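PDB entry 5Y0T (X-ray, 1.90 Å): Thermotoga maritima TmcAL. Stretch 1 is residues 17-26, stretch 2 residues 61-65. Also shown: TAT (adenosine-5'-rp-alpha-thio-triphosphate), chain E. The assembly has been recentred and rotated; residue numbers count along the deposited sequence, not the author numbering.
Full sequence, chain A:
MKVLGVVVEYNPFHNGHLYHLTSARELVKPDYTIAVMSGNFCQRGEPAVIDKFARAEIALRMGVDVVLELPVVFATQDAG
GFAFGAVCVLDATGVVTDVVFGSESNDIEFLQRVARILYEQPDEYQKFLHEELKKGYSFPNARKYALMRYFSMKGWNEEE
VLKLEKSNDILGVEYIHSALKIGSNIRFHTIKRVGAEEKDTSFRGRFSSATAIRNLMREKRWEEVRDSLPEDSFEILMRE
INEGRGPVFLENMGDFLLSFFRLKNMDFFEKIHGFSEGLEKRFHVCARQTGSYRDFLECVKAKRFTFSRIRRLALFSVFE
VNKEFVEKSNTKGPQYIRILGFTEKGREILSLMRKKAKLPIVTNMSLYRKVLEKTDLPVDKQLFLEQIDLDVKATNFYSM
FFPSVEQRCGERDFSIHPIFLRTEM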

# COMPACT_ATOMS: atom_id res chain seq x y z
N HIS A 17 1.00 35.20 2.88
CA HIS A 17 0.16 34.78 3.99
C HIS A 17 0.20 35.79 5.13
O HIS A 17 -0.81 36.03 5.78
CB HIS A 17 0.61 33.42 4.49
CG HIS A 17 0.40 32.32 3.51
ND1 HIS A 17 1.33 31.33 3.28
CD2 HIS A 17 -0.65 32.04 2.69
CE1 HIS A 17 0.87 30.49 2.37
NE2 HIS A 17 -0.33 30.90 2.00
N LEU A 18 1.37 36.38 5.38
CA LEU A 18 1.47 37.38 6.44
C LEU A 18 0.63 38.60 6.04
O LEU A 18 -0.05 39.20 6.87
CB LEU A 18 2.93 37.79 6.66
CG LEU A 18 3.11 38.85 7.77
CD1 LEU A 18 2.47 38.39 9.08
CD2 LEU A 18 4.57 39.21 7.99
N TYR A 19 0.69 38.94 4.76
CA TYR A 19 -0.06 40.05 4.20
C TYR A 19 -1.56 39.88 4.40
O TYR A 19 -2.23 40.80 4.87
CB TYR A 19 0.28 40.17 2.72
CG TYR A 19 -0.21 41.41 2.00
CD1 TYR A 19 0.41 42.64 2.19
CD2 TYR A 19 -1.26 41.32 1.10
CE1 TYR A 19 -0.02 43.76 1.50
CE2 TYR A 19 -1.69 42.44 0.39
CZ TYR A 19 -1.07 43.65 0.60
OH TYR A 19 -1.50 44.75 -0.11
N HIS A 20 -2.07 38.70 4.06
CA HIS A 20 -3.48 38.36 4.27
C HIS A 20 -3.88 38.44 5.74
O HIS A 20 -4.89 39.03 6.11
CB HIS A 20 -3.77 36.94 3.77
CG HIS A 20 -5.07 36.37 4.27
ND1 HIS A 20 -5.14 35.46 5.31
CD2 HIS A 20 -6.35 36.61 3.90
CE1 HIS A 20 -6.40 35.16 5.54
NE2 HIS A 20 -7.16 35.85 4.71
N LEU A 21 -3.07 37.82 6.59
CA LEU A 21 -3.43 37.69 8.00
C LEU A 21 -3.45 39.06 8.66
O LEU A 21 -4.35 39.37 9.43
CB LEU A 21 -2.46 36.77 8.72
CG LEU A 21 -2.82 36.47 10.17
CD1 LEU A 21 -4.22 35.86 10.26
CD2 LEU A 21 -1.77 35.54 10.75
N THR A 22 -2.45 39.87 8.35
CA THR A 22 -2.37 41.21 8.90
C THR A 22 -3.52 42.07 8.37
O THR A 22 -4.16 42.81 9.12
CB THR A 22 -1.02 41.86 8.56
OG1 THR A 22 0.04 41.11 9.16
CG2 THR A 22 -0.97 43.29 9.08
N SER A 23 -3.79 41.97 7.07
CA SER A 23 -4.90 42.73 6.48
C SER A 23 -6.24 42.38 7.11
O SER A 23 -7.07 43.25 7.44
CB SER A 23 -4.97 42.49 4.96
OG SER A 23 -3.89 43.12 4.29
N ALA A 24 -6.45 41.08 7.28
CA ALA A 24 -7.69 40.58 7.83
C ALA A 24 -7.91 41.10 9.24
O ALA A 24 -9.01 41.51 9.59
CB ALA A 24 -7.67 39.04 7.84
N ARG A 25 -6.85 41.06 10.05
CA ARG A 25 -6.97 41.48 11.45
C ARG A 25 -7.22 42.99 11.54
O ARG A 25 -8.03 43.44 12.35
CB ARG A 25 -5.70 41.08 12.24
CG ARG A 25 -5.59 39.53 12.41
CD ARG A 25 -4.22 39.12 12.97
NE ARG A 25 -3.99 39.70 14.30
CZ ARG A 25 -2.80 40.05 14.77
NH1 ARG A 25 -1.72 39.89 14.01
NH2 ARG A 25 -2.69 40.56 15.99
N GLU A 26 -6.54 43.75 10.71
CA GLU A 26 -6.68 45.20 10.73
C GLU A 26 -8.04 45.66 10.18
O GLU A 26 -8.58 46.67 10.61
CB GLU A 26 -5.54 45.85 9.94
CG GLU A 26 -4.16 45.68 10.58
CD GLU A 26 -4.03 46.44 11.91
OE1 GLU A 26 -4.81 47.39 12.16
OE2 GLU A 26 -3.13 46.09 12.70
N ARG A 61 2.90 32.06 15.89
CA ARG A 61 3.89 33.13 15.94
C ARG A 61 3.51 34.32 15.07
O ARG A 61 3.91 35.46 15.34
CB ARG A 61 5.26 32.59 15.54
CG ARG A 61 5.84 31.66 16.59
CD ARG A 61 7.26 31.27 16.29
NE ARG A 61 7.84 30.52 17.40
CZ ARG A 61 9.12 30.18 17.47
NH1 ARG A 61 9.95 30.51 16.49
NH2 ARG A 61 9.57 29.51 18.52
N MET A 62 2.71 34.07 14.04
CA MET A 62 2.39 35.11 13.08
C MET A 62 1.14 35.89 13.45
O MET A 62 0.77 36.83 12.74
CB MET A 62 2.26 34.51 11.68
CG MET A 62 3.55 33.90 11.15
SD MET A 62 4.90 35.08 10.91
CE MET A 62 5.80 34.96 12.44
N GLY A 63 0.55 35.56 14.60
CA GLY A 63 -0.65 36.26 15.06
C GLY A 63 -1.96 35.49 15.14
O GLY A 63 -2.99 36.07 15.50
N VAL A 64 -1.95 34.19 14.85
CA VAL A 64 -3.14 33.35 15.14
C VAL A 64 -3.19 32.96 16.64
O VAL A 64 -2.16 32.67 17.24
CB VAL A 64 -3.15 32.07 14.27
CG1 VAL A 64 -4.33 31.20 14.66
CG2 VAL A 64 -3.25 32.43 12.78
N ASP A 65 -4.37 33.02 17.27
CA ASP A 65 -4.51 32.64 18.69
C ASP A 65 -4.72 31.15 18.89
O ASP A 65 -4.23 30.59 19.86
CB ASP A 65 -5.66 33.39 19.35
CG ASP A 65 -5.46 34.90 19.31
OD1 ASP A 65 -6.36 35.61 18.83
OD2 ASP A 65 -4.39 35.36 19.73
N1 TAT E . -1.87 38.27 -1.07
C2 TAT E . -2.97 38.30 -0.30
N3 TAT E . -3.49 37.20 0.28
C4 TAT E . -2.91 35.99 0.11
C5 TAT E . -1.70 35.88 -0.70
C6 TAT E . -1.19 37.13 -1.31
N6 TAT E . -0.07 37.13 -2.08
N7 TAT E . -1.33 34.58 -0.68
C8 TAT E . -2.23 33.91 0.08
N9 TAT E . -3.17 34.75 0.55
PA TAT E . -3.46 29.44 1.78
PB TAT E . -2.93 29.84 -1.08
PG TAT E . -0.65 30.21 -2.82
C1' TAT E . -4.32 34.38 1.40
O1A TAT E . 0.63 30.99 -2.56
O1B TAT E . -3.28 28.64 -1.91
S1G TAT E . -5.23 28.67 1.57
C2' TAT E . -5.18 33.34 0.69
O2' TAT E . -6.03 33.92 -0.30
O2A TAT E . -2.56 28.87 2.87
O2B TAT E . -3.82 31.06 -1.13
O2G TAT E . -0.40 28.74 -3.08
C3' TAT E . -5.93 32.72 1.85
O3' TAT E . -7.10 33.50 2.18
O3A TAT E . -2.59 29.36 0.42
O3B TAT E . -1.40 30.29 -1.40
O3G TAT E . -1.62 30.83 -3.80
C4' TAT E . -4.93 32.81 2.99
O4' TAT E . -3.92 33.75 2.61
C5' TAT E . -4.26 31.47 3.27
O5' TAT E . -3.64 31.01 2.07
O HOH W 1 -0.69 38.98 11.37

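What kind of contact joins the helix of residues 17-26 to the segment 61-65? It is a small one, 244 Å² counting both sides, and no direct hydrogen bond crosses it. Apolar packing does most of the work, helped by one bridging water. Leu-18, Leu-21 and Arg-25 lie along one side of the helix, spaced three and four residues apart, and all three reach the same short segment, Met-62 to Val-64. Gly-63 is the first residue after another helix to leave helical phi/psi, with two bonds back into the last turn, a Schellman motif.

How do the two leucines adopt conformations that serve the contact? Both have chi1 near 180° and chi2 near 60° (t, p), a common leucine rotamer in helices, but they start from different directions. The CA-to-CB bond of Leu-21 points toward the segment, and its CD2 enters the middle of the contact, 4.0 Å from Val-64 CG2 and 4.3 Å from Met-62 CB. The same Leu-21 CD2 is 3.5 Å from Met-62 O, a van der Waals approach. A branched, uncharged side chain suits this buried position because it meets several neighbours at once. Leu-18 leaves the helix sideways, yet its end comes nearer, bringing CD1 to 4.5 Å from Met-62 SD; this is a looser contact at a partly exposed site.

How do Met-62 and Val-64 meet these leucines? The CA-to-CB bond of Met-62 points toward the helix, and chi1 and chi2, both near -64° (m, m), fold the chain so that SD lies by Leu-18 while CB packs against Leu-21. Its unbranched, flexible chain can thus touch both leucines. Val-64 points away at CB, but with chi1 at 176° (t) its CG2 still reaches Leu-21 CD2, and its small apolar branch fits the buried setting.

Why is glycine found beneath Arg-25? Gly-63 has phi of 114°, and at its backbone angles a CB would be jammed against the carbonyl O of Met-62. An ideal CB would also point toward the helix and fall 2.6 Å from Arg-25 NH1, a clash. With no side chain there, the guanidinium lays one face over Gly-63 CA, with NH1 3.9 Å from that CA. Arg-25 begins toward the segment, and its m, t, p sequence, with chi4 at -148°, carries the charged group across the glycine while the residue stays partly exposed.

What satisfies the polar atoms at this edge? Arg-25 NH1 lies 4.1 Å from Met-62 O, and a water joins them: it accepts from Arg-25 NH1 at 3.0 Å and donates to Met-62 O at 2.9 Å. The water also donates to Thr-22 OG1 at 3.2 Å, so Thr-22 takes part through solvent although its side chain makes no direct contact with the segment. Its chi1 of -63° (m) keeps OG1 close to the helix backbone, 3.0 Å from Leu-18 O, while leaving it accessible to the water.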